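Local coordinates for protein putative nucleotide-diphospho-sugar transferase (Desulfovibrio desulfuricans subsp. desulfuricans, PDB 3CGX) that is probably a nucleotide-diphospho-sugar transferase with a GT-A-like fold, at residues A[14-19]-A[28-33]; A[34-39]-A[110-115]; A[138-143]-A[189-194]; A[193-198]-A[227-232]. One frame throughout, in Å; residues are numbered along the deposited sequence.

Contact 1: residues A[14-19]-A[28-33]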
loop_
_atom_site.group_PDB
_atom_site.type_symbol
_atom_site.label_atom_id
_atom_site.label_comp_id
_atom_site.label_asym_id
_atom_site.label_seq_id
_atom_site.Cartn_x
_atom_site.Cartn_y
_atom_site.Cartn_z
ATOM N N PRO A 14 5.287 -7.075 10.747
ATOM C CA PRO A 14 5.001 -8.459 10.285
ATOM C C PRO A 14 5.184 -9.549 11.347
ATOM O O PRO A 14 6.026 -10.451 11.204
ATOM C CB PRO A 14 5.962 -8.635 9.130
ATOM C CG PRO A 14 7.172 -7.793 9.576
ATOM C CD PRO A 14 6.594 -6.596 10.257
ATOM N N GLU A 15 4.381 -9.456 12.396
ATOM C CA GLU A 15 4.404 -10.446 13.475
ATOM C C GLU A 15 3.517 -11.637 13.147
ATOM O O GLU A 15 2.348 -11.435 12.787
ATOM C CB GLU A 15 3.873 -9.830 14.750
ATOM C CG GLU A 15 4.032 -10.732 15.921
ATOM C CD GLU A 15 3.512 -10.089 17.195
ATOM O OE1 GLU A 15 3.315 -8.847 17.219
ATOM O OE2 GLU A 15 3.284 -10.842 18.161
ATOM N N PRO A 16 4.046 -12.874 13.281
ATOM C CA PRO A 16 3.182 -14.030 12.984
ATOM C C PRO A 16 1.882 -14.000 13.772
ATOM O O PRO A 16 1.848 -13.692 14.988
ATOM C CB PRO A 16 4.081 -15.248 13.315
ATOM C CG PRO A 16 5.440 -14.723 13.127
ATOM C CD PRO A 16 5.414 -13.306 13.598
ATOM N N GLY A 17 0.802 -14.256 13.054
ATOM C CA GLY A 17 -0.530 -14.262 13.622
ATOM C C GLY A 17 -1.208 -12.907 13.619
ATOM O O GLY A 17 -2.389 -12.806 13.873
ATOM N N LYS A 18 -0.464 -11.850 13.318
ATOM C CA LYS A 18 -1.025 -10.500 13.304
ATOM C C LYS A 18 -1.159 -9.944 11.901
ATOM O O LYS A 18 -1.740 -8.869 11.716
ATOM C CB LYS A 18 -0.134 -9.576 14.139
ATOM C CG LYS A 18 -0.020 -9.968 15.629
ATOM C CD LYS A 18 0.202 -8.718 16.490
ATOM N N VAL A 19 -0.587 -10.640 10.912
ATOM C CA VAL A 19 -0.677 -10.208 9.526
ATOM C C VAL A 19 -0.975 -11.423 8.611
ATOM O O VAL A 19 -0.622 -12.556 8.924
ATOM C CB VAL A 19 0.625 -9.495 9.007
ATOM C CG1 VAL A 19 0.893 -8.179 9.776
ATOM C CG2 VAL A 19 1.864 -10.486 9.019
ATOM N N GLY A 28 0.703 -21.402 6.778
ATOM C CA GLY A 28 1.230 -21.265 8.139
ATOM C C GLY A 28 1.455 -19.809 8.491
ATOM O O GLY A 28 1.881 -19.039 7.654
ATOM N N ASN A 29 1.176 -19.439 9.729
ATOM C CA ASN A 29 1.298 -18.032 10.124
ATOM C C ASN A 29 2.703 -17.488 10.003
ATOM O O ASN A 29 2.879 -16.339 9.595
ATOM C CB ASN A 29 0.781 -17.807 11.566
ATOM C CG ASN A 29 -0.708 -17.683 11.627
ATOM O OD1 ASN A 29 -1.379 -17.636 10.579
ATOM N ND2 ASN A 29 -1.262 -17.602 12.878
ATOM N N ASP A 30 3.713 -18.291 10.327
ATOM C CA ASP A 30 5.096 -17.791 10.239
ATOM C C ASP A 30 5.470 -17.443 8.795
ATOM O O ASP A 30 6.082 -16.401 8.538
ATOM C CB ASP A 30 6.134 -18.780 10.779
ATOM C CG ASP A 30 6.089 -18.922 12.310
ATOM O OD1 ASP A 30 5.425 -18.128 12.993
ATOM O OD2 ASP A 30 6.721 -19.856 12.839
ATOM N N LYS A 31 5.145 -18.341 7.872
ATOM C CA LYS A 31 5.466 -18.129 6.452
ATOM C C LYS A 31 4.675 -16.960 5.849
ATOM O O LYS A 31 5.225 -16.231 5.013
ATOM C CB LYS A 31 5.213 -19.411 5.650
ATOM C CG LYS A 31 5.710 -19.378 4.198
ATOM C CD LYS A 31 5.838 -20.741 3.630
ATOM C CE LYS A 31 7.041 -21.434 4.218
ATOM N NZ LYS A 31 7.091 -22.803 3.768
ATOM N N ALA A 32 3.395 -16.826 6.247
ATOM C CA ALA A 32 2.534 -15.733 5.743
ATOM C C ALA A 32 3.153 -14.410 6.178
ATOM O O ALA A 32 3.235 -13.464 5.382
ATOM C CB ALA A 32 1.095 -15.838 6.266
ATOM N N ALA A 33 3.623 -14.355 7.423
ATOM C CA ALA A 33 4.264 -13.136 7.943
ATOM C C ALA A 33 5.640 -12.863 7.294
ATOM O O ALA A 33 5.972 -11.695 7.017
ATOM C CB ALA A 33 4.362 -13.155 9.483
HETATM O O HOH W 1 0.893 -14.559 10.315
#

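Contact 2: residues A[34-39]-A[110-115]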
loop_
_atom_site.group_PDB
_atom_site.type_symbol
_atom_site.label_atom_id
_atom_site.label_comp_id
_atom_site.label_asym_id
_atom_site.label_seq_id
_atom_site.Cartn_x
_atom_site.Cartn_y
_atom_site.Cartn_z
HETATM N N MSE A 34 6.395 -13.909 6.960
HETATM C CA MSE A 34 7.695 -13.760 6.318
HETATM C C MSE A 34 7.489 -13.218 4.905
HETATM O O MSE A 34 8.221 -12.317 4.445
HETATM C CB MSE A 34 8.467 -15.101 6.265
HETATM C CG MSE A 34 9.761 -15.022 5.580
HETATM SE SE MSE A 34 11.057 -13.909 6.593
HETATM C CE MSE A 34 10.565 -14.441 8.437
ATOM N N LEU A 35 6.477 -13.743 4.228
ATOM C CA LEU A 35 6.133 -13.254 2.878
ATOM C C LEU A 35 5.793 -11.768 2.912
ATOM O O LEU A 35 6.308 -10.977 2.101
ATOM C CB LEU A 35 5.012 -14.060 2.236
ATOM C CG LEU A 35 5.391 -15.431 1.729
ATOM C CD1 LEU A 35 4.146 -16.335 1.632
ATOM C CD2 LEU A 35 6.170 -15.292 0.331
ATOM N N TYR A 36 4.943 -11.390 3.861
ATOM C CA TYR A 36 4.512 -9.989 3.984
ATOM C C TYR A 36 5.720 -9.104 4.338
ATOM O O TYR A 36 5.898 -8.011 3.791
ATOM C CB TYR A 36 3.320 -9.839 4.973
ATOM C CG TYR A 36 2.995 -8.369 5.201
ATOM C CD1 TYR A 36 2.451 -7.590 4.186
ATOM C CD2 TYR A 36 3.269 -7.754 6.433
ATOM C CE1 TYR A 36 2.211 -6.210 4.375
ATOM C CE2 TYR A 36 3.009 -6.401 6.634
ATOM C CZ TYR A 36 2.503 -5.626 5.605
ATOM O OH TYR A 36 2.253 -4.285 5.750
ATOM N N ARG A 37 6.591 -9.615 5.202
ATOM C CA ARG A 37 7.827 -8.892 5.566
ATOM C C ARG A 37 8.590 -8.535 4.307
ATOM O O ARG A 37 9.025 -7.376 4.108
ATOM C CB ARG A 37 8.646 -9.729 6.528
ATOM C CG ARG A 37 10.002 -9.170 6.869
ATOM C CD ARG A 37 10.800 -10.160 7.731
ATOM N NE ARG A 37 10.295 -10.129 9.082
ATOM C CZ ARG A 37 10.761 -9.306 10.025
ATOM N NH1 ARG A 37 11.772 -8.500 9.750
ATOM N NH2 ARG A 37 10.243 -9.320 11.251
ATOM N N HIS A 38 8.709 -9.520 3.421
ATOM C CA HIS A 38 9.404 -9.306 2.150
ATOM C C HIS A 38 8.645 -8.416 1.158
ATOM O O HIS A 38 9.308 -7.709 0.354
ATOM C CB HIS A 38 9.808 -10.648 1.535
ATOM C CG HIS A 38 10.995 -11.229 2.231
ATOM N ND1 HIS A 38 12.284 -10.874 1.892
ATOM C CD2 HIS A 38 11.089 -11.995 3.343
ATOM C CE1 HIS A 38 13.127 -11.475 2.716
ATOM N NE2 HIS A 38 12.429 -12.155 3.609
ATOM N N PHE A 39 7.318 -8.434 1.207
ATOM C CA PHE A 39 6.518 -7.542 0.347
ATOM C C PHE A 39 6.971 -6.124 0.681
ATOM O O PHE A 39 7.252 -5.300 -0.204
ATOM C CB PHE A 39 5.030 -7.583 0.643
ATOM C CG PHE A 39 4.299 -8.840 0.184
ATOM C CD1 PHE A 39 4.967 -9.968 -0.263
ATOM C CD2 PHE A 39 2.926 -8.916 0.334
ATOM C CE1 PHE A 39 4.263 -11.109 -0.610
ATOM C CE2 PHE A 39 2.212 -10.080 -0.016
ATOM C CZ PHE A 39 2.918 -11.176 -0.463
ATOM N N GLY A 110 -0.922 1.262 0.018
ATOM C CA GLY A 110 -0.783 0.120 0.902
ATOM C C GLY A 110 0.410 -0.766 0.566
ATOM O O GLY A 110 1.189 -0.498 -0.356
ATOM N N SER A 111 0.527 -1.852 1.310
ATOM C CA SER A 111 1.715 -2.676 1.219
ATOM C C SER A 111 1.428 -4.127 0.827
ATOM O O SER A 111 2.240 -5.019 1.110
ATOM C CB SER A 111 2.438 -2.662 2.586
ATOM O OG SER A 111 1.543 -2.787 3.653
ATOM N N ASP A 112 0.302 -4.328 0.157
ATOM C CA ASP A 112 -0.163 -5.676 -0.261
ATOM C C ASP A 112 -0.018 -5.921 -1.760
ATOM O O ASP A 112 -0.585 -6.874 -2.273
ATOM C CB ASP A 112 -1.668 -5.848 0.102
ATOM C CG ASP A 112 -1.904 -5.777 1.585
ATOM O OD1 ASP A 112 -1.282 -6.566 2.344
ATOM O OD2 ASP A 112 -2.625 -4.860 2.004
ATOM N N ILE A 113 0.783 -5.074 -2.421
ATOM C CA ILE A 113 0.986 -5.105 -3.862
ATOM C C ILE A 113 2.460 -5.104 -4.226
ATOM O O ILE A 113 2.955 -4.163 -4.922
ATOM C CB ILE A 113 0.207 -3.902 -4.565
ATOM C CG1 ILE A 113 0.510 -2.551 -3.913
ATOM C CG2 ILE A 113 -1.327 -4.173 -4.618
ATOM C CD1 ILE A 113 0.078 -1.386 -4.751
ATOM N N PRO A 114 3.166 -6.187 -3.838
ATOM C CA PRO A 114 4.622 -6.176 -3.879
ATOM C C PRO A 114 5.223 -6.035 -5.248
ATOM O O PRO A 114 6.345 -5.604 -5.377
ATOM C CB PRO A 114 4.986 -7.510 -3.247
ATOM C CG PRO A 114 3.818 -8.380 -3.498
ATOM C CD PRO A 114 2.660 -7.493 -3.340
ATOM N N ASP A 115 4.487 -6.407 -6.275
ATOM C CA ASP A 115 5.012 -6.328 -7.640
ATOM C C ASP A 115 4.645 -5.025 -8.361
ATOM O O ASP A 115 4.776 -4.924 -9.584
ATOM C CB ASP A 115 4.550 -7.500 -8.527
ATOM C CG ASP A 115 3.026 -7.579 -8.707
ATOM O OD1 ASP A 115 2.218 -7.084 -7.879
ATOM O OD2 ASP A 115 2.607 -8.204 -9.713
#

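Contact 3: residues A[138-143]-A[189-194]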
loop_
_atom_site.group_PDB
_atom_site.type_symbol
_atom_site.label_atom_id
_atom_site.label_comp_id
_atom_site.label_asym_id
_atom_site.label_seq_id
_atom_site.Cartn_x
_atom_site.Cartn_y
_atom_site.Cartn_z
ATOM N N ALA A 138 -8.412 -1.535 -6.783
ATOM C CA ALA A 138 -7.986 -2.898 -6.464
ATOM C C ALA A 138 -9.066 -3.872 -6.959
ATOM O O ALA A 138 -10.236 -3.510 -7.048
ATOM C CB ALA A 138 -7.759 -3.057 -4.945
ATOM N N PHE A 139 -8.668 -5.092 -7.289
ATOM C CA PHE A 139 -9.620 -6.131 -7.732
ATOM C C PHE A 139 -10.679 -6.401 -6.667
ATOM O O PHE A 139 -11.796 -6.752 -6.987
ATOM C CB PHE A 139 -8.923 -7.448 -7.976
ATOM C CG PHE A 139 -8.087 -7.512 -9.216
ATOM C CD1 PHE A 139 -7.595 -6.377 -9.840
ATOM C CD2 PHE A 139 -7.702 -8.762 -9.709
ATOM C CE1 PHE A 139 -6.766 -6.487 -10.990
ATOM C CE2 PHE A 139 -6.889 -8.871 -10.830
ATOM C CZ PHE A 139 -6.424 -7.716 -11.466
ATOM N N ASP A 140 -10.333 -6.197 -5.404
ATOM C CA ASP A 140 -11.221 -6.552 -4.266
ATOM C C ASP A 140 -12.321 -5.520 -3.932
ATOM O O ASP A 140 -13.114 -5.721 -3.009
ATOM C CB ASP A 140 -10.405 -6.828 -3.002
ATOM C CG ASP A 140 -9.870 -5.549 -2.345
ATOM O OD1 ASP A 140 -10.136 -4.410 -2.843
ATOM O OD2 ASP A 140 -9.205 -5.695 -1.298
ATOM N N GLY A 141 -12.354 -4.421 -4.656
ATOM C CA GLY A 141 -13.451 -3.472 -4.556
ATOM C C GLY A 141 -13.092 -2.166 -3.876
ATOM O O GLY A 141 -13.894 -1.227 -3.818
ATOM N N GLY A 142 -11.883 -2.126 -3.338
ATOM C CA GLY A 142 -11.366 -0.922 -2.722
ATOM C C GLY A 142 -10.337 -0.282 -3.630
ATOM O O GLY A 142 -10.433 -0.361 -4.852
ATOM N N TYR A 143 -9.363 0.353 -3.006
ATOM C CA TYR A 143 -8.262 1.023 -3.733
ATOM C C TYR A 143 -6.931 0.809 -3.040
ATOM O O TYR A 143 -6.873 0.729 -1.829
ATOM C CB TYR A 143 -8.571 2.503 -3.942
ATOM C CG TYR A 143 -8.916 3.343 -2.728
ATOM C CD1 TYR A 143 -7.915 3.949 -1.966
ATOM C CD2 TYR A 143 -10.248 3.555 -2.353
ATOM C CE1 TYR A 143 -8.239 4.742 -0.877
ATOM C CE2 TYR A 143 -10.582 4.372 -1.254
ATOM C CZ TYR A 143 -9.570 4.970 -0.530
ATOM O OH TYR A 143 -9.851 5.796 0.548
ATOM N N TRP A 189 -5.154 -3.232 -9.976
ATOM C CA TRP A 189 -4.113 -4.108 -9.439
ATOM C C TRP A 189 -4.674 -5.003 -8.350
ATOM O O TRP A 189 -5.674 -4.658 -7.709
ATOM C CB TRP A 189 -2.939 -3.296 -8.870
ATOM C CG TRP A 189 -1.588 -3.953 -9.129
ATOM C CD1 TRP A 189 -0.902 -4.802 -8.296
ATOM C CD2 TRP A 189 -0.771 -3.813 -10.305
ATOM N NE1 TRP A 189 0.263 -5.197 -8.889
ATOM C CE2 TRP A 189 0.387 -4.570 -10.106
ATOM C CE3 TRP A 189 -0.903 -3.098 -11.500
ATOM C CZ2 TRP A 189 1.389 -4.679 -11.081
ATOM C CZ3 TRP A 189 0.110 -3.170 -12.428
ATOM C CH2 TRP A 189 1.225 -3.966 -12.232
ATOM N N ASN A 190 -4.090 -6.188 -8.213
ATOM C CA ASN A 190 -4.500 -7.165 -7.148
ATOM C C ASN A 190 -3.662 -7.106 -5.893
ATOM O O ASN A 190 -2.444 -7.230 -5.927
ATOM C CB ASN A 190 -4.491 -8.621 -7.649
ATOM C CG ASN A 190 -5.361 -9.599 -6.761
ATOM O OD1 ASN A 190 -6.484 -9.270 -6.301
ATOM N ND2 ASN A 190 -4.855 -10.817 -6.578
ATOM N N ASP A 191 -4.356 -6.921 -4.779
ATOM C CA ASP A 191 -3.790 -7.051 -3.440
ATOM C C ASP A 191 -3.579 -8.544 -3.232
ATOM O O ASP A 191 -4.421 -9.356 -3.637
ATOM C CB ASP A 191 -4.731 -6.533 -2.325
ATOM C CG ASP A 191 -4.936 -4.975 -2.342
ATOM O OD1 ASP A 191 -3.986 -4.205 -2.097
ATOM O OD2 ASP A 191 -6.078 -4.524 -2.548
ATOM N N VAL A 192 -2.487 -8.910 -2.575
ATOM C CA VAL A 192 -2.209 -10.307 -2.314
ATOM C C VAL A 192 -2.644 -10.632 -0.875
ATOM O O VAL A 192 -1.984 -10.254 0.091
ATOM C CB VAL A 192 -0.721 -10.679 -2.608
ATOM C CG1 VAL A 192 -0.481 -12.178 -2.294
ATOM C CG2 VAL A 192 -0.336 -10.339 -4.072
ATOM N N ASP A 193 -3.795 -11.284 -0.779
ATOM C CA ASP A 193 -4.464 -11.634 0.495
ATOM C C ASP A 193 -4.490 -13.155 0.741
ATOM O O ASP A 193 -4.200 -13.606 1.816
ATOM C CB ASP A 193 -5.903 -11.103 0.471
ATOM C CG ASP A 193 -6.728 -11.444 1.761
ATOM O OD1 ASP A 193 -6.154 -11.356 2.883
ATOM O OD2 ASP A 193 -7.973 -11.751 1.638
ATOM N N THR A 194 -4.878 -13.913 -0.269
ATOM C CA THR A 194 -5.120 -15.348 -0.122
ATOM C C THR A 194 -4.053 -16.163 -0.833
ATOM O O THR A 194 -3.266 -15.628 -1.598
ATOM C CB THR A 194 -6.478 -15.763 -0.709
ATOM O OG1 THR A 194 -6.407 -15.688 -2.145
ATOM C CG2 THR A 194 -7.684 -14.893 -0.164
HETATM O O HOH W 2 -7.321 -6.549 -4.529
HETATM O O HOH W 3 -6.137 -2.186 -1.744
#

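Contact 4: residues A[193-198]-A[227-232]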
loop_
_atom_site.group_PDB
_atom_site.type_symbol
_atom_site.label_atom_id
_atom_site.label_comp_id
_atom_site.label_asym_id
_atom_site.label_seq_id
_atom_site.Cartn_x
_atom_site.Cartn_y
_atom_site.Cartn_z
ATOM N N ASP A 193 -3.795 -11.284 -0.779
ATOM C CA ASP A 193 -4.464 -11.634 0.495
ATOM C C ASP A 193 -4.490 -13.155 0.741
ATOM O O ASP A 193 -4.200 -13.606 1.816
ATOM C CB ASP A 193 -5.903 -11.103 0.471
ATOM C CG ASP A 193 -6.728 -11.444 1.761
ATOM O OD1 ASP A 193 -6.154 -11.356 2.883
ATOM O OD2 ASP A 193 -7.973 -11.751 1.638
ATOM N N THR A 194 -4.878 -13.913 -0.269
ATOM C CA THR A 194 -5.120 -15.348 -0.122
ATOM C C THR A 194 -4.053 -16.163 -0.833
ATOM O O THR A 194 -3.266 -15.628 -1.598
ATOM C CB THR A 194 -6.478 -15.763 -0.709
ATOM O OG1 THR A 194 -6.407 -15.688 -2.145
ATOM C CG2 THR A 194 -7.684 -14.893 -0.164
ATOM N N VAL A 195 -4.058 -17.477 -0.600
ATOM C CA VAL A 195 -3.091 -18.340 -1.266
ATOM C C VAL A 195 -3.331 -18.302 -2.790
ATOM O O VAL A 195 -2.401 -18.456 -3.594
ATOM C CB VAL A 195 -3.110 -19.793 -0.712
ATOM C CG1 VAL A 195 -4.428 -20.579 -1.101
ATOM C CG2 VAL A 195 -1.816 -20.534 -1.197
ATOM N N TRP A 196 -4.576 -18.067 -3.186
ATOM C CA TRP A 196 -4.906 -18.011 -4.608
ATOM C C TRP A 196 -4.216 -16.773 -5.208
ATOM O O TRP A 196 -3.588 -16.826 -6.268
ATOM C CB TRP A 196 -6.407 -17.939 -4.825
ATOM C CG TRP A 196 -7.271 -19.020 -4.161
ATOM C CD1 TRP A 196 -8.238 -18.829 -3.217
ATOM C CD2 TRP A 196 -7.286 -20.416 -4.447
ATOM N NE1 TRP A 196 -8.823 -19.993 -2.876
ATOM C CE2 TRP A 196 -8.294 -20.997 -3.634
ATOM C CE3 TRP A 196 -6.574 -21.225 -5.331
ATOM C CZ2 TRP A 196 -8.586 -22.380 -3.645
ATOM C CZ3 TRP A 196 -6.851 -22.568 -5.357
ATOM C CH2 TRP A 196 -7.866 -23.145 -4.520
ATOM N N ASP A 197 -4.328 -15.642 -4.526
ATOM C CA ASP A 197 -3.679 -14.417 -4.959
ATOM C C ASP A 197 -2.151 -14.613 -5.054
ATOM O O ASP A 197 -1.499 -14.095 -5.973
ATOM C CB ASP A 197 -3.946 -13.261 -3.976
ATOM C CG ASP A 197 -5.383 -12.878 -3.867
ATOM O OD1 ASP A 197 -6.140 -13.015 -4.822
ATOM O OD2 ASP A 197 -5.736 -12.404 -2.814
ATOM N N LEU A 198 -1.596 -15.359 -4.087
ATOM C CA LEU A 198 -0.146 -15.637 -4.044
ATOM C C LEU A 198 0.274 -16.501 -5.248
ATOM O O LEU A 198 1.355 -16.299 -5.866
ATOM C CB LEU A 198 0.256 -16.334 -2.736
ATOM C CG LEU A 198 1.743 -16.418 -2.377
ATOM C CD1 LEU A 198 2.223 -15.014 -1.956
ATOM C CD2 LEU A 198 2.066 -17.426 -1.238
ATOM N N ARG A 227 2.200 -24.208 -6.014
ATOM C CA ARG A 227 1.621 -24.884 -7.184
ATOM C C ARG A 227 0.523 -25.932 -6.886
ATOM O O ARG A 227 -0.027 -26.539 -7.796
ATOM C CB ARG A 227 2.758 -25.502 -8.031
ATOM C CG ARG A 227 3.694 -24.466 -8.711
ATOM C CD ARG A 227 2.973 -23.388 -9.515
ATOM N NE ARG A 227 2.036 -23.954 -10.485
ATOM C CZ ARG A 227 2.394 -24.348 -11.686
ATOM N NH1 ARG A 227 3.668 -24.256 -12.020
ATOM N NH2 ARG A 227 1.502 -24.844 -12.538
ATOM N N GLN A 228 0.233 -26.143 -5.598
ATOM C CA GLN A 228 -0.868 -26.985 -5.169
ATOM C C GLN A 228 -2.155 -26.144 -5.052
ATOM O O GLN A 228 -3.214 -26.674 -4.707
ATOM C CB GLN A 228 -0.568 -27.670 -3.851
ATOM C CG GLN A 228 0.556 -28.709 -3.960
ATOM C CD GLN A 228 0.743 -29.440 -2.673
ATOM O OE1 GLN A 228 0.056 -30.421 -2.419
ATOM N NE2 GLN A 228 1.677 -28.989 -1.858
ATOM N N TYR A 229 -2.039 -24.854 -5.351
ATOM C CA TYR A 229 -3.192 -23.922 -5.289
ATOM C C TYR A 229 -3.338 -23.169 -6.594
ATOM O O TYR A 229 -3.592 -21.968 -6.628
ATOM C CB TYR A 229 -3.092 -22.988 -4.051
ATOM C CG TYR A 229 -3.086 -23.757 -2.764
ATOM C CD1 TYR A 229 -4.280 -24.138 -2.162
ATOM C CD2 TYR A 229 -1.894 -24.233 -2.222
ATOM C CE1 TYR A 229 -4.291 -24.906 -1.060
ATOM C CE2 TYR A 229 -1.909 -25.042 -1.089
ATOM C CZ TYR A 229 -3.125 -25.344 -0.496
ATOM O OH TYR A 229 -3.222 -26.164 0.626
ATOM N N ASP A 230 -3.107 -23.875 -7.703
ATOM C CA ASP A 230 -3.243 -23.247 -9.010
ATOM C C ASP A 230 -4.695 -22.884 -9.286
ATOM O O ASP A 230 -5.595 -23.689 -9.084
ATOM C CB ASP A 230 -2.860 -24.177 -10.144
ATOM C CG ASP A 230 -1.364 -24.347 -10.323
ATOM O OD1 ASP A 230 -0.601 -23.589 -9.740
ATOM O OD2 ASP A 230 -0.971 -25.215 -11.137
ATOM N N ILE A 231 -4.901 -21.697 -9.799
ATOM C CA ILE A 231 -6.205 -21.324 -10.293
ATOM C C ILE A 231 -6.026 -21.113 -11.794
ATOM O O ILE A 231 -4.967 -20.642 -12.248
ATOM C CB ILE A 231 -6.787 -20.056 -9.590
ATOM C CG1 ILE A 231 -5.727 -19.025 -9.295
ATOM C CG2 ILE A 231 -7.369 -20.354 -8.235
ATOM C CD1 ILE A 231 -6.336 -17.784 -8.701
ATOM N N ASP A 232 -7.025 -21.543 -12.559
ATOM C CA ASP A 232 -7.060 -21.328 -14.014
ATOM C C ASP A 232 -7.024 -19.826 -14.324
ATOM O O ASP A 232 -5.953 -19.219 -14.446
ATOM C CB ASP A 232 -8.316 -21.985 -14.650
#

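Contact 1: residues A[14-19]-A[28-33]
Ala33 turns its methyl group into the bend of loop 14-19, where three residues of the loop touch it. Its CB lies 3.7 Å from CG2 of Val19 and 3.6 Å from the backbone O of Pro14, with CG of Pro16 a little farther off. Val19 holds CG1 anti to its own carbonyl carbon (chi1 -64°), which leaves CG2 as the branch that meets Ala33. Nearer the helix start, the ring of Pro16 and the side chain of Asp30 cross obliquely, bringing Pro16 CB within 3.2 Å of Asp30 OD1. The carboxylate swings back to the loop although Asp30 CB points away from it. The loop follows the first strand of what is, by strand order, a GT-A type Rossmann-like sheet; in related enzymes this region commonly receives the nucleotide, and an imidazole bound beside Val19 is consistent with a pocket here. Residues 15-18 form a type II turn, with Gly17 at positive phi (88°), and the amide of Asn29 reaches over to it, ND2 being 3.5 Å from Gly17 CA. No direct hydrogen bond joins the two segments. Instead one water takes the N-H of Gly17 (N to water, 2.8 Å) and donates to Val19 O and to Asn29 O, the latter also accepting from Ala33 N in the helix. Pro14 and Val19 both continue onto the side chain of Tyr36.

Contact 2: residues A[34-39]-A[110-115]
Phe39 and Pro114 bring their CA atoms to 4.8 Å, the nearest CA approach between residues 34-39 of helix 29-47 and the irregular segment 110-115. Their side chains lie side by side and point the same way, so that the proline ring packs on the phenyl ring as a CH-pi contact: Pro114 CG stands 3.7 Å from the Phe39 centroid, 11° off the ring normal. The opposite face of Phe39 is covered toward its rim by Tyr36 CA. Tyr36 sets CG anti to its backbone N (chi1 174°), and its ring ends at Ser111, where OH donates to Ser111 OG over 2.7 Å with OG in the ring plane. Both oxygens have further partners, OH at the backbone N of Lys12 and OG at the carbonyl of Phe10. Ser111 O, 3.5 Å from Tyr36 CE1, lies at the edges of both aromatic rings, buried without a hydrogen-bonding partner. Asp112 merely skirts the Tyr36 ring; its OD1 forms a salt bridge with Lys20. An acidic residue in the loop just after strand 105-109, here with a bound imidazole about 3 Å from its side chain, is consistent with the DXD-like position of GT-A folds, where relatives bind metal and nucleotide sugar.

Contact 3: residues A[138-143]-A[189-194]
Phe139 and Ala138 meet Trp189 at the tip of a beta hairpin, where a type I turn from Ala138 to Gly141 links strands 133-137 and 143-149 of the GT-A-like sheet. Backbone contacts come first. Phe139 N donates to Trp189 O at 3.1 Å, a bent bond (145° at the hydrogen) with the donor tilted out of the carbonyl plane. With the backbone bond between Trp189 and Pro137, it makes a single bridge of Ala138 with Trp189; a CA-H...O contact from Ala138 CA to Trp189 O, at 3.2 Å, accompanies it. Packing is carried by Phe139 and Asn190, whose side chains cross at about a right angle. Asn190 CB sits over one face of the phenyl ring, 4.0 Å from its centroid and offset toward the rim, while the amide nitrogen is held by Asp197 in helix 195-204. Charge and water make up the third group. Asp191 OD2 comes within 3.6 Å of Asp140 OD2, like charges whose carboxylate planes are 45° apart, a proximity that would probably be costly without nearby donors. A water accepts from Asp140 N and from Asp191 N (3.0 Å), bridging the two segments next to this acidic pair. The shape of the turn is itself secured by an Asx turn: Gly142 N donates to Asp140 OD1 at 2.9 Å and meets that oxygen nearly along its C-O axis.

Contact 4: residues A[193-198]-A[227-232]
Tyr229 packs against both Val195 and Trp196 on the first turn of helix 195-204. With Trp196 it forms a T-shaped pair in which the tyrosine turns an edge toward the indole face; the centroid of the six-membered indole ring is 6.0 Å from that of Tyr229, and the planes are 72° apart. Val195 and Tyr229 cross at about a right angle, and both methyls of the valine take part, CG1 at 3.7 Å from Tyr229 CD1 and CG2 at 3.8 Å from Tyr229 CG. The rim of the indole also meets backbone, Trp196 CE3 standing 3.3 Å from Tyr229 O near the ring plane. Ile231 lies aslant the Trp196 side chain and brings CD1 to 3.9 Å from Trp196 CB; the still closer approach of its CG2 to the indole is too short to trust. The second shell fixes the two backbones. Thr194 and Asp197 form a capping box: Asp197 N donates to Thr194 OG1, and Thr194 N donates to Asp197 OD2 (3.1 Å) from above the carboxylate plane, while Asp193 N reaches the same oxygen on its anti side. On the C-terminal segment Arg227 grips Asp230 side-on, NE to OD1 (2.8 Å) and NH2 to OD2, with the carboxylate in the guanidinium plane. Asp230 OD1 also accepts from Asn199, and Ile231 O from Arg203, so the terminal segment is pinned along helix 195-204. Val195 and Tyr229 both rest on Val26, and Leu198 on Leu23, which places the contact where helix 21-27 packs beside helix 195-204.

In the fold
Read from the N terminus, contact 1 closes the short excursion through helix 21-27, folding the loop after strand 5-11 onto the start of helix 29-47. Contact 2 opens on the next turns of that helix and closes a long excursion at the loop after strand 105-109; the two touch through Tyr36. Contact 3 then closes the segment from the 133-149 hairpin to the loop before helix 195-204, and Asp112 O probably bonds Val192 N to join it to contact 2. Contact 4 starts on Asp193 and Thr194, where contact 3 ends, and packs the last modelled residues, 227-232, on helix 195-204. Otherwise the four run in series, none nesting, and Leu35 on Leu198 links contacts 2 and 4.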